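Local coordinates for protein inosine-uridine preferring nucleoside hydrolase (Gardnerella vaginalis 315-A, PDB 6BA1) that belongs to the nucleoside hydrolase family and binds a calcium ion in its alpha/beta fold, at residues Leu184-Ala189 with Asn267-Val272; Val191-Leu196 with Met294-Gly299. All coordinates share one frame; numbering follows the deposited sequence.

Contact 1 (Leu184-Ala189 with Asn267-Val272)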
loop_
_atom_site.group_PDB
_atom_site.type_symbol
_atom_site.label_atom_id
_atom_site.label_comp_id
_atom_site.label_asym_id
_atom_site.label_seq_id
_atom_site.Cartn_x
_atom_site.Cartn_y
_atom_site.Cartn_z
ATOM N N LEU A 184 -15.581 5.897 -8.433
ATOM C CA LEU A 184 -15.354 6.966 -7.459
ATOM C C LEU A 184 -13.888 7.382 -7.364
ATOM O O LEU A 184 -13.572 8.568 -7.437
ATOM C CB LEU A 184 -15.843 6.540 -6.066
ATOM C CG LEU A 184 -15.499 7.450 -4.880
ATOM C CD1 LEU A 184 -15.991 8.869 -5.094
ATOM C CD2 LEU A 184 -16.066 6.873 -3.602
ATOM N N PHE A 185 -13.005 6.404 -7.184
ATOM C CA PHE A 185 -11.578 6.678 -6.957
ATOM C C PHE A 185 -10.972 7.365 -8.179
ATOM O O PHE A 185 -10.281 8.386 -8.051
ATOM C CB PHE A 185 -10.814 5.378 -6.651
ATOM C CG PHE A 185 -11.020 4.824 -5.255
ATOM C CD1 PHE A 185 -12.146 5.116 -4.492
ATOM C CD2 PHE A 185 -10.077 3.959 -4.719
ATOM C CE1 PHE A 185 -12.302 4.571 -3.223
ATOM C CE2 PHE A 185 -10.237 3.411 -3.451
ATOM C CZ PHE A 185 -11.347 3.719 -2.705
ATOM N N ARG A 186 -11.266 6.797 -9.350
ATOM C CA ARG A 186 -10.837 7.342 -10.638
ATOM C C ARG A 186 -11.480 8.682 -11.004
ATOM O O ARG A 186 -10.863 9.465 -11.733
ATOM C CB ARG A 186 -11.134 6.345 -11.769
ATOM C CG ARG A 186 -10.283 5.093 -11.743
ATOM C CD ARG A 186 -10.160 4.442 -13.120
ATOM N NE ARG A 186 -8.783 3.973 -13.342
ATOM C CZ ARG A 186 -8.318 2.754 -13.075
ATOM N NH1 ARG A 186 -9.086 1.796 -12.557
ATOM N NH2 ARG A 186 -7.038 2.499 -13.326
ATOM N N SER A 187 -12.703 8.936 -10.523
ATOM C CA SER A 187 -13.428 10.188 -10.798
ATOM C C SER A 187 -12.580 11.458 -10.711
ATOM O O SER A 187 -12.751 12.378 -11.507
ATOM C CB SER A 187 -14.604 10.362 -9.833
ATOM O OG SER A 187 -14.158 10.720 -8.535
ATOM N N GLY A 188 -11.690 11.502 -9.730
ATOM C CA GLY A 188 -10.870 12.676 -9.465
ATOM C C GLY A 188 -11.488 13.583 -8.430
ATOM O O GLY A 188 -10.997 14.685 -8.195
ATOM N N ALA A 189 -12.572 13.125 -7.805
ATOM C CA ALA A 189 -13.199 13.848 -6.707
ATOM C C ALA A 189 -12.254 13.828 -5.524
ATOM O O ALA A 189 -11.449 12.909 -5.399
ATOM C CB ALA A 189 -14.531 13.228 -6.345
ATOM N N ASN A 267 -2.804 8.762 -6.255
ATOM C CA ASN A 267 -3.828 8.473 -7.255
ATOM C C ASN A 267 -4.155 6.978 -7.206
ATOM O O ASN A 267 -3.267 6.145 -7.366
ATOM C CB ASN A 267 -3.364 8.891 -8.654
ATOM C CG ASN A 267 -3.324 10.399 -8.832
ATOM O OD1 ASN A 267 -4.361 11.050 -8.929
ATOM N ND2 ASN A 267 -2.128 10.962 -8.894
ATOM N N MET A 268 -5.431 6.662 -6.987
ATOM C CA MET A 268 -5.891 5.309 -6.667
ATOM C C MET A 268 -6.818 4.713 -7.720
ATOM O O MET A 268 -7.296 5.400 -8.621
ATOM C CB MET A 268 -6.641 5.326 -5.340
ATOM C CG MET A 268 -5.778 5.567 -4.119
ATOM S SD MET A 268 -4.907 4.105 -3.573
ATOM C CE MET A 268 -6.251 2.989 -3.204
ATOM N N GLN A 269 -7.052 3.414 -7.574
ATOM C CA GLN A 269 -8.017 2.664 -8.368
ATOM C C GLN A 269 -8.540 1.516 -7.521
ATOM O O GLN A 269 -8.077 1.302 -6.397
ATOM C CB GLN A 269 -7.368 2.109 -9.646
ATOM C CG GLN A 269 -6.156 1.195 -9.414
ATOM C CD GLN A 269 -5.741 0.408 -10.641
ATOM O OE1 GLN A 269 -5.106 0.935 -11.548
ATOM N NE2 GLN A 269 -6.081 -0.868 -10.668
ATOM N N VAL A 270 -9.503 0.785 -8.061
ATOM C CA VAL A 270 -9.927 -0.480 -7.485
ATOM C C VAL A 270 -9.840 -1.518 -8.581
ATOM O O VAL A 270 -10.218 -1.263 -9.724
ATOM C CB VAL A 270 -11.353 -0.420 -6.901
ATOM C CG1 VAL A 270 -11.803 -1.791 -6.402
ATOM C CG2 VAL A 270 -11.416 0.608 -5.780
ATOM N N ASP A 271 -9.320 -2.684 -8.222
ATOM C CA ASP A 271 -9.118 -3.758 -9.179
ATOM C C ASP A 271 -10.467 -4.372 -9.517
ATOM O O ASP A 271 -11.250 -4.700 -8.624
ATOM C CB ASP A 271 -8.146 -4.815 -8.638
ATOM C CG ASP A 271 -6.679 -4.374 -8.680
ATOM O OD1 ASP A 271 -6.371 -3.254 -9.125
ATOM O OD2 ASP A 271 -5.825 -5.176 -8.261
ATOM N N VAL A 272 -10.728 -4.485 -10.813
ATOM C CA VAL A 272 -11.986 -5.000 -11.335
ATOM C C VAL A 272 -11.801 -6.356 -12.037
ATOM O O VAL A 272 -12.600 -7.265 -11.812
ATOM C CB VAL A 272 -12.616 -3.961 -12.293
ATOM C CG1 VAL A 272 -13.861 -4.511 -12.985
ATOM C CG2 VAL A 272 -12.937 -2.681 -11.530
#
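F185, on the last turns of helix 178-187, packs against M268 and V270 of the short strand 268-270, and this is the dense part of the contact. V270 CG2 sits over one face of the phenyl ring, a CH-pi contact 4.1 Å from the ring centroid and displaced toward the rim. The M268 side chain runs beside the ring in the same direction: its CB lies 3.7 Å from F185 CD2, and because its chain bends at chi2 and chi3, the CE methyl comes back to F185 CE2 at 4.0 Å. The CB of F185 heads toward the strand, and chi1 (-76°) sets CG anti to the carbonyl carbon, beside the backbone N. M294 and L155 also touch F185, and T280 of the partner strand 280-282 touches both F185 and M268, so the apolar half is buried.

One residue on, the character changes. R186 is exposed, and its guanidinium lies alongside Q269, with Q269 CB over one face, 3.4 Å from R186 NH1. The guanidinium and amide planes are turned 56° apart, and the one bond between them, R186 NH2 to Q269 OE1 at 3.1 Å, is weak, bent to 130° at the hydrogen. The stronger partner of R186 is D182, one turn back on the same helix, which takes NH1 in a salt bridge and also accepts the backbone N of V270 through OD1. D182 thus positions the arginine and ties the helix to the strand at once. Q269 NE2 makes a weak bond to D271 OD1. Apolar burial around F185 therefore carries the join between helix 178-187 and the small hairpin, while the exposed R186 adds a bent, weak polar link to the buried Q269.

Contact 2 (Val191-Leu196 with Met294-Gly299); sequences VTMIGL and MQVAVG
M193 is gripped twice by the neighbouring strand: its N donates to Q295 O at 3.0 Å, and its O accepts from A297 N at 3.0 Å. Q295 N to V191 O, at 3.3 Å, is the longer third bond. T192 CA adds a CA-H...O contact to Q295 O. The strands run parallel, in a register that pairs T192 with Q295 and M193 with V296, their axes 28° apart.

Beyond the backbone, M294 and V191 run side by side. M294 CG stands between its own N and carbonyl carbon (chi1 57°), and the thioether bends at chi3; CE ends 3.6 Å from V191 CG1 and also meets M193 CB. On the face of M193 and V296, the M193 CE methyl reaches V296 CG1 at 4.0 Å, with F185 of helix 178-187 against M193. I194 CG1 touches A297 CB, and its side chain also packs on L250 and V254 of helix 247-256. Strands 152-156 and 261-265 flank the pair, so this is interior pairing in the mixed, mostly parallel central sheet of the nucleoside hydrolase alpha/beta fold.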
loop_
_atom_site.group_PDB
_atom_site.type_symbol
_atom_site.label_atom_id
_atom_site.label_comp_id
_atom_site.label_asym_id
_atom_site.label_seq_id
_atom_site.Cartn_x
_atom_site.Cartn_y
_atom_site.Cartn_z
ATOM N N VAL A 191 -11.490 12.659 -2.634
ATOM C CA VAL A 191 -11.791 11.553 -1.726
ATOM C C VAL A 191 -10.689 11.413 -0.665
ATOM O O VAL A 191 -9.549 11.779 -0.902
ATOM C CB VAL A 191 -11.960 10.236 -2.501
ATOM C CG1 VAL A 191 -12.256 9.069 -1.558
ATOM C CG2 VAL A 191 -13.041 10.364 -3.560
ATOM N N THR A 192 -11.064 10.917 0.506
ATOM C CA THR A 192 -10.137 10.497 1.548
ATOM C C THR A 192 -10.567 9.106 1.991
ATOM O O THR A 192 -11.593 8.949 2.630
ATOM C CB THR A 192 -10.155 11.455 2.758
ATOM O OG1 THR A 192 -9.697 12.746 2.352
ATOM C CG2 THR A 192 -9.269 10.945 3.895
ATOM N N MET A 193 -9.794 8.094 1.619
ATOM C CA MET A 193 -10.099 6.717 2.005
ATOM C C MET A 193 -9.639 6.470 3.431
ATOM O O MET A 193 -8.486 6.715 3.746
ATOM C CB MET A 193 -9.420 5.730 1.058
ATOM C CG MET A 193 -9.691 4.270 1.388
ATOM S SD MET A 193 -8.860 3.183 0.229
ATOM C CE MET A 193 -8.196 1.961 1.357
ATOM N N ILE A 194 -10.544 5.990 4.279
ATOM C CA ILE A 194 -10.201 5.563 5.632
ATOM C C ILE A 194 -10.465 4.069 5.715
ATOM O O ILE A 194 -11.571 3.634 6.024
ATOM C CB ILE A 194 -10.936 6.415 6.681
ATOM C CG1 ILE A 194 -10.261 7.782 6.727
ATOM C CG2 ILE A 194 -10.881 5.794 8.077
ATOM C CD1 ILE A 194 -11.194 8.900 7.057
ATOM N N GLY A 195 -9.421 3.301 5.407
ATOM C CA GLY A 195 -9.499 1.851 5.313
ATOM C C GLY A 195 -9.011 1.139 6.554
ATOM O O GLY A 195 -8.728 1.767 7.574
ATOM N N LEU A 196 -8.891 -0.179 6.429
ATOM C CA LEU A 196 -8.561 -1.060 7.548
ATOM C C LEU A 196 -7.209 -0.730 8.169
ATOM O O LEU A 196 -7.064 -0.786 9.390
ATOM C CB LEU A 196 -8.554 -2.528 7.098
ATOM C CG LEU A 196 -9.865 -3.104 6.571
ATOM C CD1 LEU A 196 -9.669 -4.587 6.265
ATOM C CD2 LEU A 196 -11.041 -2.868 7.566
ATOM N N MET A 294 -6.820 11.681 -4.591
ATOM C CA MET A 294 -7.284 11.265 -3.269
ATOM C C MET A 294 -6.144 10.880 -2.332
ATOM O O MET A 294 -5.006 10.803 -2.756
ATOM C CB MET A 294 -8.327 10.144 -3.392
ATOM C CG MET A 294 -7.918 8.900 -4.124
ATOM S SD MET A 294 -9.335 7.787 -4.314
ATOM C CE MET A 294 -9.433 7.058 -2.676
ATOM N N GLN A 295 -6.473 10.677 -1.060
ATOM C CA GLN A 295 -5.488 10.448 -0.001
ATOM C C GLN A 295 -5.920 9.269 0.857
ATOM O O GLN A 295 -7.053 9.235 1.305
ATOM C CB GLN A 295 -5.349 11.695 0.880
ATOM C CG GLN A 295 -5.450 13.012 0.122
ATOM C CD GLN A 295 -5.019 14.205 0.953
ATOM O OE1 GLN A 295 -5.229 14.233 2.173
ATOM N NE2 GLN A 295 -4.408 15.198 0.296
ATOM N N VAL A 296 -5.029 8.300 1.068
ATOM C CA VAL A 296 -5.347 7.121 1.876
ATOM C C VAL A 296 -4.743 7.269 3.263
ATOM O O VAL A 296 -3.596 7.666 3.409
ATOM C CB VAL A 296 -4.851 5.811 1.240
ATOM C CG1 VAL A 296 -5.268 4.617 2.091
ATOM C CG2 VAL A 296 -5.391 5.674 -0.183
ATOM N N ALA A 297 -5.534 6.931 4.268
ATOM C CA ALA A 297 -5.137 7.068 5.651
ATOM C C ALA A 297 -4.255 5.903 6.003
ATOM O O ALA A 297 -4.615 4.757 5.732
ATOM C CB ALA A 297 -6.364 7.076 6.548
ATOM N N VAL A 298 -3.101 6.203 6.593
ATOM C CA VAL A 298 -2.137 5.182 7.024
ATOM C C VAL A 298 -1.812 5.232 8.520
ATOM O O VAL A 298 -1.591 4.182 9.138
ATOM C CB VAL A 298 -0.825 5.274 6.225
ATOM C CG1 VAL A 298 -0.022 3.993 6.403
ATOM C CG2 VAL A 298 -1.104 5.531 4.742
ATOM N N GLY A 299 -1.752 6.436 9.092
ATOM C CA GLY A 299 -1.591 6.633 10.538
ATOM C C GLY A 299 -2.803 7.301 11.148
ATOM O O GLY A 299 -3.574 7.946 10.440
#

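How the contacts relate
From the N terminus the chain builds strands 6-11, 31-37, 64-67, 125-129 and 152-156 before helix 178-187 enters contact 1, then turns directly into strand 191-194 of contact 2. A long excursion through helices follows, including 218-237 and 247-256, before strand 261-265 leads into 267-272, which closes the loop of contact 1. Only after the hairpin partner 280-282 does 294-299 return to close contact 2. The two loops therefore cross, since their segments alternate. They lie about 13 Å apart, centre to centre, and meet directly: F185 CG is 3.5 Å from M294 SD, and M268 SD packs on V296 CG2. Together they tie helix 178-187, the small hairpin and the central sheet.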